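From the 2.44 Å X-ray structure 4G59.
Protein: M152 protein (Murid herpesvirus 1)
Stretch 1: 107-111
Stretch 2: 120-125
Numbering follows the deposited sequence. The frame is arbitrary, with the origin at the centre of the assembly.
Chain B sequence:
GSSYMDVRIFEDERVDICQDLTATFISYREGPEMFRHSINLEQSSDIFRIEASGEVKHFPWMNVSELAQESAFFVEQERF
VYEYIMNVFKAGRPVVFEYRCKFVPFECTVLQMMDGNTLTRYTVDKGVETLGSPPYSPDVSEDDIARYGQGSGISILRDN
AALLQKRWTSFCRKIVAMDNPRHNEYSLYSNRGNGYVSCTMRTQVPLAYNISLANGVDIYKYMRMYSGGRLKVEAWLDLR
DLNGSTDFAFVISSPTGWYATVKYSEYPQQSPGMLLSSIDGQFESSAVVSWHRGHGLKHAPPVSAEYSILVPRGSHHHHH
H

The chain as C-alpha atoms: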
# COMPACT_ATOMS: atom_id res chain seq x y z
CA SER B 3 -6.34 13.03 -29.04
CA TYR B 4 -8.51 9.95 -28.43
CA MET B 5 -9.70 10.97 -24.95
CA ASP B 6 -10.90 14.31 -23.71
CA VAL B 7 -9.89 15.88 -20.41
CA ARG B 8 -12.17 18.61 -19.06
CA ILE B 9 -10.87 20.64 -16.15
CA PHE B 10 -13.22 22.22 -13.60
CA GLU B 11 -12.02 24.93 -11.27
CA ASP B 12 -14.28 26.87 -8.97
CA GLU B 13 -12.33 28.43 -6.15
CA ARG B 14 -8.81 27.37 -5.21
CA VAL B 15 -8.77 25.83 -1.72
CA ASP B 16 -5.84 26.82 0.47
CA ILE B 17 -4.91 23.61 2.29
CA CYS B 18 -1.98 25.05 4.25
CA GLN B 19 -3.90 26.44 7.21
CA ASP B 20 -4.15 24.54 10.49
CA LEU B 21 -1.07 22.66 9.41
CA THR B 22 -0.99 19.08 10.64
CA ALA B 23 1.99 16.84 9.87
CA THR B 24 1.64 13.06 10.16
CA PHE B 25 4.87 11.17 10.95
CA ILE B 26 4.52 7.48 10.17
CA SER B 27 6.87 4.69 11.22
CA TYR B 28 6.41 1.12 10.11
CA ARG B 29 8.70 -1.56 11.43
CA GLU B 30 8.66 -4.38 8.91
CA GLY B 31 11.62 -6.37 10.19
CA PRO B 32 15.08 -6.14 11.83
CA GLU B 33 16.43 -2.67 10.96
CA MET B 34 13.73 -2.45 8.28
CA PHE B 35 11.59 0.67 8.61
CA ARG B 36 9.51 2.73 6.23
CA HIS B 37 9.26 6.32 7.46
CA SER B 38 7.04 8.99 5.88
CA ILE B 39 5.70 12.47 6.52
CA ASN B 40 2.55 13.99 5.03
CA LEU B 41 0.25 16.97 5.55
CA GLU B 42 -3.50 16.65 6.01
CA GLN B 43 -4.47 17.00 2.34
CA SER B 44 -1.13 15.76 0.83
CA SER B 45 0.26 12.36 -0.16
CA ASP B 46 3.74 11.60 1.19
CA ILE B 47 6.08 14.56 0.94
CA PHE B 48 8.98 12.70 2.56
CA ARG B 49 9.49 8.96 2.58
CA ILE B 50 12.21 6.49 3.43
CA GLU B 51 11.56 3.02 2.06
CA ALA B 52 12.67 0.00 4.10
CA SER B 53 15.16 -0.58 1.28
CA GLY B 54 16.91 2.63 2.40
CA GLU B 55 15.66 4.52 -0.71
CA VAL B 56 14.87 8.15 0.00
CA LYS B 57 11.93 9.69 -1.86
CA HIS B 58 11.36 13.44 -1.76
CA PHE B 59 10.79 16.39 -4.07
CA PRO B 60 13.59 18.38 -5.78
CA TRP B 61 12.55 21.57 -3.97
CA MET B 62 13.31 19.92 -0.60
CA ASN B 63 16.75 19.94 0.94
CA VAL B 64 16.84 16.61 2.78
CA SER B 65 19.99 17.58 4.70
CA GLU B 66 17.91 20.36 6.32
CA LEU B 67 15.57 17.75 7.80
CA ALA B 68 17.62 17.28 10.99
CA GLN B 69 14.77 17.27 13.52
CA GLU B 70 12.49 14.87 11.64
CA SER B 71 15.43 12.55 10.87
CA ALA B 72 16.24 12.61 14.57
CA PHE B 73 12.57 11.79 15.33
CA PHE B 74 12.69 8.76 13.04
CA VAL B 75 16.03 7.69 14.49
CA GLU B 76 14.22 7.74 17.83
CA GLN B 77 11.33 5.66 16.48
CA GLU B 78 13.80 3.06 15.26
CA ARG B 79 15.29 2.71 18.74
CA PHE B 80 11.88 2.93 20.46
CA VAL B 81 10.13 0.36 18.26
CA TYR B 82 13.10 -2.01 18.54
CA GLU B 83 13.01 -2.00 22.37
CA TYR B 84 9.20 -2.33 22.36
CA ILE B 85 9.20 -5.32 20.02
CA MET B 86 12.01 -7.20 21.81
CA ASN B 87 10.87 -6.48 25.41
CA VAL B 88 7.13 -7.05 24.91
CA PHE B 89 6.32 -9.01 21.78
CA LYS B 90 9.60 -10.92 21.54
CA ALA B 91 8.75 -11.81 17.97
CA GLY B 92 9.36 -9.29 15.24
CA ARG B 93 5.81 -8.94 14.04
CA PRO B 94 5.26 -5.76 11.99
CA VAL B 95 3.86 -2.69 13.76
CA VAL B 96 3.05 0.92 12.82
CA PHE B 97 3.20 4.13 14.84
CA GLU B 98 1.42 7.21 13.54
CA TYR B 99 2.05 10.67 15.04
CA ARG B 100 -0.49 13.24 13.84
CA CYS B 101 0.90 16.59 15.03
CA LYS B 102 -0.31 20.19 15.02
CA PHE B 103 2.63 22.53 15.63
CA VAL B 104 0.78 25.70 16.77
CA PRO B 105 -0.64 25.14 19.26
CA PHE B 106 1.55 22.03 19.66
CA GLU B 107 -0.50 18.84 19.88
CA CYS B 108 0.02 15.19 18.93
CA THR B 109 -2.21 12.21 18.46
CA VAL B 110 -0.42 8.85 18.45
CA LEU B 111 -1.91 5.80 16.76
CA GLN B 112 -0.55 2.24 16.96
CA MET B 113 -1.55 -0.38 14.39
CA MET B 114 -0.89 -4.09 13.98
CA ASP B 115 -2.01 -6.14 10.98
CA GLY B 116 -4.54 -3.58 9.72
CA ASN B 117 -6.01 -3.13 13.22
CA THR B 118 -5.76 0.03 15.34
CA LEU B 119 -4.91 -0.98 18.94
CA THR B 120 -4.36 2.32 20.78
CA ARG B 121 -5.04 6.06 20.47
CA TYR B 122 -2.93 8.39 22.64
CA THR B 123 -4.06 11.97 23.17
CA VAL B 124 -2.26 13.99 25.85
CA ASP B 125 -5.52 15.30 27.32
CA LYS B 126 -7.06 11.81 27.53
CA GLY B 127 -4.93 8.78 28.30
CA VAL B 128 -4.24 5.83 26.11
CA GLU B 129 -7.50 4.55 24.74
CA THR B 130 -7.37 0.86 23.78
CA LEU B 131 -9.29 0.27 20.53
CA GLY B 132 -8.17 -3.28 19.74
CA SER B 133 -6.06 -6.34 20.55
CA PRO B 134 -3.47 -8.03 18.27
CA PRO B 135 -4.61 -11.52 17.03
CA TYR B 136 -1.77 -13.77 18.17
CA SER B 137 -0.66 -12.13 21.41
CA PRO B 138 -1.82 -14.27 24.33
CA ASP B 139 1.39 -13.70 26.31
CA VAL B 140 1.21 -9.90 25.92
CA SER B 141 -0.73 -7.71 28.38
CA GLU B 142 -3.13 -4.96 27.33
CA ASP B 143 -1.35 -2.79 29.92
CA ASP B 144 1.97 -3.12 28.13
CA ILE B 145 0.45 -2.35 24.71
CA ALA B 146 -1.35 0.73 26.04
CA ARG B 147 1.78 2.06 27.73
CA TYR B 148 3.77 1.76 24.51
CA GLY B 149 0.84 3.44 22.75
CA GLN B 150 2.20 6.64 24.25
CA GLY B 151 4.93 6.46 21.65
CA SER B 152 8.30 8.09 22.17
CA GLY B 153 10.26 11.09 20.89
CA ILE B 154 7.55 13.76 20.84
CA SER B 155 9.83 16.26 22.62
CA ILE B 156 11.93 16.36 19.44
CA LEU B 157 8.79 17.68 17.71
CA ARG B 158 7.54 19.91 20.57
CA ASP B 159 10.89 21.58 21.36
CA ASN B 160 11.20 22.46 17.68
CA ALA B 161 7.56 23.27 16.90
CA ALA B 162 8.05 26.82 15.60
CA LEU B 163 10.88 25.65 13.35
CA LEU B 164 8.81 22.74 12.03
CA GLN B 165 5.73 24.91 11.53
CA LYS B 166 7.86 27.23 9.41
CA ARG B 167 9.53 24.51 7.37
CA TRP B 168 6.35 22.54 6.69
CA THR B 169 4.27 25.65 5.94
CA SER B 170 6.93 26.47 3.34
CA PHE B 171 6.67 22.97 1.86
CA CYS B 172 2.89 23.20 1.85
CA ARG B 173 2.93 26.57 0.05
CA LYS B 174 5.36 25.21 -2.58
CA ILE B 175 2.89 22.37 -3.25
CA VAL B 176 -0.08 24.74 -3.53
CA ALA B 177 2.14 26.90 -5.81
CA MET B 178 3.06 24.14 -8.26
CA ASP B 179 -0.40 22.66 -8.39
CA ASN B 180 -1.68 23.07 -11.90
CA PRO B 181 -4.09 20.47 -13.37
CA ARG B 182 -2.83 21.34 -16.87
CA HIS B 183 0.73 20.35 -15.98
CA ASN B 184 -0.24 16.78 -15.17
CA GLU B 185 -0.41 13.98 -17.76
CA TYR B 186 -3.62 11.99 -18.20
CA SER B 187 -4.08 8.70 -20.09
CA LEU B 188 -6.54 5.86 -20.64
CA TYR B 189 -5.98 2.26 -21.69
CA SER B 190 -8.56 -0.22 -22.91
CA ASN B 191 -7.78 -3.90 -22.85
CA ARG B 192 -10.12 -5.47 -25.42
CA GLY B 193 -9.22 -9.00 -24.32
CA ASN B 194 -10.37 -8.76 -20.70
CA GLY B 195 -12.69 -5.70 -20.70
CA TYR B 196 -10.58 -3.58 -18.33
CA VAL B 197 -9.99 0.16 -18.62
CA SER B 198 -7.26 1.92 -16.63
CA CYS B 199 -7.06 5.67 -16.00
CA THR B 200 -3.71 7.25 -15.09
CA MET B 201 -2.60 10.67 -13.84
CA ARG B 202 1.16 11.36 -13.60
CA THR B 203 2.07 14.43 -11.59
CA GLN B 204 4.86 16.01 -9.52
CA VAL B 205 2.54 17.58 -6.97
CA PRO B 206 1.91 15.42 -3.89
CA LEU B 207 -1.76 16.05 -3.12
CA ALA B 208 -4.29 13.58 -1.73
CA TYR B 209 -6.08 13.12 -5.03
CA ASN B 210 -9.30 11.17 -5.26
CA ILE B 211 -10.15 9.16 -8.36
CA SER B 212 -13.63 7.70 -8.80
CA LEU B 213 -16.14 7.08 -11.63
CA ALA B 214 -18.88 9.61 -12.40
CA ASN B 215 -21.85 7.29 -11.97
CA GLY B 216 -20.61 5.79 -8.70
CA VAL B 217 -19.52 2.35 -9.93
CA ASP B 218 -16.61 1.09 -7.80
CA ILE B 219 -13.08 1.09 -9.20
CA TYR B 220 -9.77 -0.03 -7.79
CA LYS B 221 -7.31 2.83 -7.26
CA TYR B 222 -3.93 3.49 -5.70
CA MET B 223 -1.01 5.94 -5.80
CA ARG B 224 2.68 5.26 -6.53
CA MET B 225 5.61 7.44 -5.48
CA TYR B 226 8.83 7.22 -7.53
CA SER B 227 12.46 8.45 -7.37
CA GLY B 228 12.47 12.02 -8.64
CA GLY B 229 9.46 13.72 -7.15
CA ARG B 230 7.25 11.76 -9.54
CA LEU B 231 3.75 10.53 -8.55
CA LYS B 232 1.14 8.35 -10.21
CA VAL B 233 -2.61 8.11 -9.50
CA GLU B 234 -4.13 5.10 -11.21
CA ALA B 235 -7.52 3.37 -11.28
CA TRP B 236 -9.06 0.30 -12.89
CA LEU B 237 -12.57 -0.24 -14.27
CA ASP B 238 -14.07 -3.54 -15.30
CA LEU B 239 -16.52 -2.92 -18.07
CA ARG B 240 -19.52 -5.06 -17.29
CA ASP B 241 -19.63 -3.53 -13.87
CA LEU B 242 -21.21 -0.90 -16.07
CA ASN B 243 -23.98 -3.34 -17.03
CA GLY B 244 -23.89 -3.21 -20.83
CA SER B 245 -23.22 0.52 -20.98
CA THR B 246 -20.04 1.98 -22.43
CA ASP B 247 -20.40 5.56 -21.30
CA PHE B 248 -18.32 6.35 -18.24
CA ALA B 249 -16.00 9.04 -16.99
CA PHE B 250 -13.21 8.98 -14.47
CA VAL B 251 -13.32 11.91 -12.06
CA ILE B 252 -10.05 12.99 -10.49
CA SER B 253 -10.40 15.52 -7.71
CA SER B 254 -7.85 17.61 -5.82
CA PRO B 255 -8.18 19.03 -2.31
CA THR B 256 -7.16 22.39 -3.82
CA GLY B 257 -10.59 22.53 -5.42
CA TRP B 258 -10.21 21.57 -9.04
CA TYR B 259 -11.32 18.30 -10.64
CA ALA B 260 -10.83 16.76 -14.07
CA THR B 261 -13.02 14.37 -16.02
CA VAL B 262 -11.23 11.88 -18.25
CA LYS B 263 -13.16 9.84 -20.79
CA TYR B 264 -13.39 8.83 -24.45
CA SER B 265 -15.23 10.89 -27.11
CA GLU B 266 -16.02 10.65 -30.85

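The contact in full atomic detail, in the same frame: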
# COMPACT_ATOMS: atom_id res chain seq x y z
N GLU B 107 0.35 19.94 19.44
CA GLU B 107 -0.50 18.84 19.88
C GLU B 107 -0.29 17.59 19.01
O GLU B 107 -0.32 17.67 17.78
CB GLU B 107 -1.97 19.25 19.84
CG GLU B 107 -2.92 18.20 20.37
CD GLU B 107 -4.35 18.67 20.37
OE1 GLU B 107 -4.63 19.69 19.69
OE2 GLU B 107 -5.19 18.02 21.04
N CYS B 108 -0.09 16.45 19.66
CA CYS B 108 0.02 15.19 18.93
C CYS B 108 -1.10 14.23 19.24
O CYS B 108 -1.65 14.22 20.33
CB CYS B 108 1.36 14.50 19.20
SG CYS B 108 2.64 15.07 18.11
N THR B 109 -1.44 13.42 18.24
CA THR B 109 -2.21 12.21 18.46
C THR B 109 -1.36 11.04 17.98
O THR B 109 -0.81 11.07 16.88
CB THR B 109 -3.55 12.23 17.71
OG1 THR B 109 -4.40 13.22 18.29
CG2 THR B 109 -4.23 10.89 17.81
N VAL B 110 -1.23 10.02 18.82
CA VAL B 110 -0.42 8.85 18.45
C VAL B 110 -1.31 7.64 18.22
O VAL B 110 -2.09 7.25 19.10
CB VAL B 110 0.65 8.55 19.51
CG1 VAL B 110 1.60 7.45 19.05
CG2 VAL B 110 1.43 9.82 19.83
N LEU B 111 -1.20 7.04 17.04
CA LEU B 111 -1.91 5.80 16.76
C LEU B 111 -0.93 4.64 16.62
O LEU B 111 0.18 4.81 16.10
CB LEU B 111 -2.72 5.93 15.47
CG LEU B 111 -3.84 6.95 15.46
CD1 LEU B 111 -4.39 7.08 14.04
CD2 LEU B 111 -4.92 6.51 16.39
N THR B 120 -4.36 1.24 19.79
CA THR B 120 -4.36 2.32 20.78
C THR B 120 -4.38 3.72 20.16
O THR B 120 -3.76 3.96 19.12
CB THR B 120 -3.12 2.23 21.69
OG1 THR B 120 -1.93 2.29 20.89
CG2 THR B 120 -3.10 0.96 22.49
N ARG B 121 -5.10 4.64 20.82
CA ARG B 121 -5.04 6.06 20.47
C ARG B 121 -4.59 6.86 21.69
O ARG B 121 -5.24 6.83 22.74
CB ARG B 121 -6.40 6.57 19.98
CG ARG B 121 -6.30 7.90 19.24
CD ARG B 121 -7.57 8.73 19.24
NE ARG B 121 -8.72 8.05 18.65
CZ ARG B 121 -9.72 7.54 19.36
NH1 ARG B 121 -9.70 7.63 20.69
NH2 ARG B 121 -10.73 6.94 18.75
N TYR B 122 -3.47 7.58 21.55
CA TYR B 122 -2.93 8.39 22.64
C TYR B 122 -3.09 9.87 22.33
O TYR B 122 -2.55 10.38 21.33
CB TYR B 122 -1.47 8.04 22.91
CG TYR B 122 -0.75 8.95 23.87
CD1 TYR B 122 -1.24 9.19 25.15
CD2 TYR B 122 0.45 9.57 23.51
CE1 TYR B 122 -0.58 10.02 26.03
CE2 TYR B 122 1.12 10.41 24.40
CZ TYR B 122 0.59 10.63 25.65
OH TYR B 122 1.25 11.45 26.53
N THR B 123 -3.89 10.53 23.17
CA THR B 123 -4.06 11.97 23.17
C THR B 123 -3.53 12.41 24.53
O THR B 123 -3.70 11.69 25.52
CB THR B 123 -5.54 12.36 23.02
OG1 THR B 123 -6.38 11.22 23.25
CG2 THR B 123 -5.80 12.87 21.63
N VAL B 124 -2.88 13.57 24.59
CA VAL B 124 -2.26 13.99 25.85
C VAL B 124 -3.29 14.45 26.90
O VAL B 124 -3.05 14.35 28.11
CB VAL B 124 -1.18 15.06 25.62
CG1 VAL B 124 -1.82 16.43 25.41
CG2 VAL B 124 -0.17 15.09 26.77
N ASP B 125 -4.44 14.93 26.42
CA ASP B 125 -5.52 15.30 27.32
C ASP B 125 -6.15 14.04 27.93
O ASP B 125 -6.20 13.92 29.15
CB ASP B 125 -6.57 16.19 26.63
CG ASP B 125 -7.38 15.47 25.58
OD1 ASP B 125 -6.86 14.51 24.97
OD2 ASP B 125 -8.55 15.85 25.36
O HOH W 1 -1.28 5.02 20.35

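The most unusual feature of this contact is a water molecule set beside the one close hydrogen-bonded pair of the two strands. Water 1 lies 2.7 Å from Val110 O and 2.9 Å from Thr120 OG1, within hydrogen-bonding reach of both, although it has more acceptors in reach than protons to give, so the carbonyl of Val110 faces both the partner strand and the water. Thr120 suits this place because its hydroxyl, set by a p rotamer, reaches the water from a buried position where an aliphatic side chain would offer no polar atom.

The strands run antiparallel, with an angle of 166° between their directions and a closest approach of 4.8 Å between their axes. Their centre is the pairing of Val110 with Tyr122. Val110 N donates to Tyr122 O at 2.9 Å, and Tyr122 N donates to Val110 O at 2.8 Å; both N-H...O angles are 171°, so the two bonds are nearly straight and close a small ring of the antiparallel type. CA-H...O contacts flank it. Thr109 CA lies 3.4 Å from Tyr122 O, and Arg121 CA lies 3.5 Å from Val110 O, each approaching a carbonyl already engaged in the central pair. Farther along, Leu111 CA comes 3.5 Å from Thr120 O, in register with the non-hydrogen-bonded pair Leu111 and Arg121.

Strand alternation divides the side chains between two faces. Val110 and Tyr122 share one of them. Val110 CG2 meets Tyr122 CD2 at 3.8 Å, near the plane of the ring and at its edge. The beta-branched valine suits an extended backbone and presents a compact apolar surface in a buried site, while the partly exposed tyrosine turns the apolar edge of its ring, at CD2, to the valine. These two residues have the largest areas covered by the opposite stretch, within a total of 365 Å² buried.

The other face carries Thr109, Leu111, Arg121 and Thr123. Here the aliphatic part of the arginine does the packing: Arg121 CG lies 3.5 Å from Leu111 CD2 and 3.9 Å from Thr109 CG2, so one methylene touches two residues of the facing strand. The first two chi angles of Arg121 are t, and its guanidinium extends beyond these contacts. Arginine therefore fits a partly exposed place, combining an apolar stem with a charged end. Leu111, with chi1 m and chi2 t, brings the end of its side chain nearer to the partner strand. Thr109 OG1 approaches Thr123 CG2 at 3.6 Å; threonine's small, branched side chain favours the extended backbone and tolerates partial exposure.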